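Local coordinates for protein Rbam17540 (Bacillus amyloliquefaciens, PDB 2YOY) that is a copper-dependent polysaccharide oxygenase of the CBM33 group, probably cleaving cellulose oxidatively with electrons supplied by a reductant such as ascorbate, at residues G22-A25 / A26-Y30. Numbering follows the deposited sequence.
Sequences GWTA and AAQKY
Gln28 N donates to Thr24 O at 2.9 Å, one of three firm bonds that wind the first turns of helix 23-30. One residue earlier, Ala27 N reaches Trp23 O at 3.0 Å. Ala26 N bonds to Gly22 O, also at 3.0 Å. Thr24 O takes a second, weak bond from Ala27 N, and the next step, Lys29 N to Ala25 O, is weak too at 3.4 Å. Gly22 holds the N-cap position and is the first residue beyond helix 10-21 to leave helical backbone angles; its positive phi of 91°, with psi 167°, suits glycine, which has no CB to meet the preceding carbonyl oxygen.

Side-chain packing between the turns is slight. Thr24 turns its methyl CG2 anti to the backbone N, and that methyl lies 4.0 Å from Gln28 NE2, the two side chains crossing at a slant on the exposed side, where polar residues are at home. Gln28 CG rests 3.5 Å from Thr24 O, its aliphatic part running beside the carbonyl. The small methyls of Ala26 and Ala27 suit the side near Ile34, and Ala26 also touches Lys18 of helix 10-21. Trp23 lays its broad indole against Ile34 and Lys18, while NE1 bonds Asp35 OD1. Lys29 leaves the helix fully extended (chi1 177°), which carries NZ to a salt bridge with Glu17, whose OE2 also bonds Tyr30 OH. The arrangement is a helix-Gly-helix junction within the helical insertion between strands 2-6 and 41-43, probably corresponding to the L2 region of these oxygenases.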
loop_
_atom_site.group_PDB
_atom_site.type_symbol
_atom_site.label_atom_id
_atom_site.label_comp_id
_atom_site.label_asym_id
_atom_site.label_seq_id
_atom_site.Cartn_x
_atom_site.Cartn_y
_atom_site.Cartn_z
ATOM N N GLY A 22 -16.460 -12.180 8.131
ATOM C CA GLY A 22 -16.610 -11.996 9.576
ATOM C C GLY A 22 -15.282 -11.687 10.237
ATOM O O GLY A 22 -14.215 -11.839 9.635
ATOM N N TRP A 23 -15.348 -11.242 11.486
ATOM C CA TRP A 23 -14.204 -10.689 12.135
ATOM C C TRP A 23 -13.076 -11.740 12.276
ATOM O O TRP A 23 -11.928 -11.451 11.973
ATOM C CB TRP A 23 -14.536 -10.192 13.521
ATOM C CG TRP A 23 -14.712 -8.820 13.650
ATOM C CD1 TRP A 23 -13.727 -7.880 13.699
ATOM C CD2 TRP A 23 -15.937 -8.151 13.852
ATOM N NE1 TRP A 23 -14.265 -6.656 13.853
ATOM C CE2 TRP A 23 -15.634 -6.781 13.941
ATOM C CE3 TRP A 23 -17.267 -8.557 13.892
ATOM C CZ2 TRP A 23 -16.605 -5.812 14.094
ATOM C CZ3 TRP A 23 -18.248 -7.582 14.051
ATOM C CH2 TRP A 23 -17.907 -6.227 14.159
ATOM N N THR A 24 -13.392 -12.911 12.770
ATOM C CA THR A 24 -12.333 -13.909 13.106
ATOM C C THR A 24 -11.669 -14.435 11.812
ATOM O O THR A 24 -10.440 -14.494 11.738
ATOM C CB THR A 24 -12.842 -15.035 13.958
ATOM O OG1 THR A 24 -13.218 -14.523 15.252
ATOM C CG2 THR A 24 -11.825 -16.174 14.130
ATOM N N ALA A 25 -12.464 -14.800 10.817
ATOM C CA ALA A 25 -11.894 -15.363 9.579
ATOM C C ALA A 25 -11.099 -14.264 8.848
ATOM O O ALA A 25 -10.016 -14.511 8.394
ATOM C CB ALA A 25 -12.958 -15.989 8.697
ATOM N N ALA A 26 -11.613 -13.055 8.782
ATOM C CA ALA A 26 -10.855 -11.955 8.164
ATOM C C ALA A 26 -9.541 -11.670 8.924
ATOM O O ALA A 26 -8.513 -11.414 8.322
ATOM C CB ALA A 26 -11.723 -10.699 8.022
ATOM N N ALA A 27 -9.549 -11.739 10.248
ATOM C CA ALA A 27 -8.386 -11.350 11.005
ATOM C C ALA A 27 -7.351 -12.466 10.896
ATOM O O ALA A 27 -6.121 -12.215 10.878
ATOM C CB ALA A 27 -8.789 -11.131 12.454
ATOM N N GLN A 28 -7.846 -13.688 10.725
ATOM C CA GLN A 28 -6.913 -14.819 10.522
ATOM C C GLN A 28 -6.090 -14.628 9.248
ATOM O O GLN A 28 -4.933 -15.013 9.187
ATOM C CB GLN A 28 -7.657 -16.160 10.497
ATOM C CG GLN A 28 -7.744 -16.738 11.900
ATOM C CD GLN A 28 -8.809 -17.789 12.081
ATOM O OE1 GLN A 28 -9.704 -17.974 11.243
ATOM N NE2 GLN A 28 -8.733 -18.475 13.207
ATOM N N LYS A 29 -6.702 -13.999 8.258
ATOM C CA LYS A 29 -6.102 -13.812 6.924
ATOM C C LYS A 29 -5.239 -12.525 6.889
ATOM O O LYS A 29 -4.181 -12.520 6.276
ATOM C CB LYS A 29 -7.222 -13.822 5.881
ATOM C CG LYS A 29 -6.798 -13.566 4.456
ATOM C CD LYS A 29 -7.987 -13.760 3.516
ATOM C CE LYS A 29 -7.582 -13.458 2.078
ATOM N NZ LYS A 29 -8.719 -13.807 1.176
ATOM N N TYR A 30 -5.693 -11.443 7.522
ATOM C CA TYR A 30 -5.072 -10.129 7.395
ATOM C C TYR A 30 -4.414 -9.600 8.681
ATOM O O TYR A 30 -3.596 -8.660 8.618
ATOM C CB TYR A 30 -6.143 -9.065 7.004
ATOM C CG TYR A 30 -6.743 -9.225 5.635
ATOM C CD1 TYR A 30 -7.867 -10.036 5.420
ATOM C CD2 TYR A 30 -6.180 -8.562 4.527
ATOM C CE1 TYR A 30 -8.415 -10.175 4.147
ATOM C CE2 TYR A 30 -6.704 -8.696 3.257
ATOM C CZ TYR A 30 -7.808 -9.521 3.065
ATOM O OH TYR A 30 -8.333 -9.675 1.806
#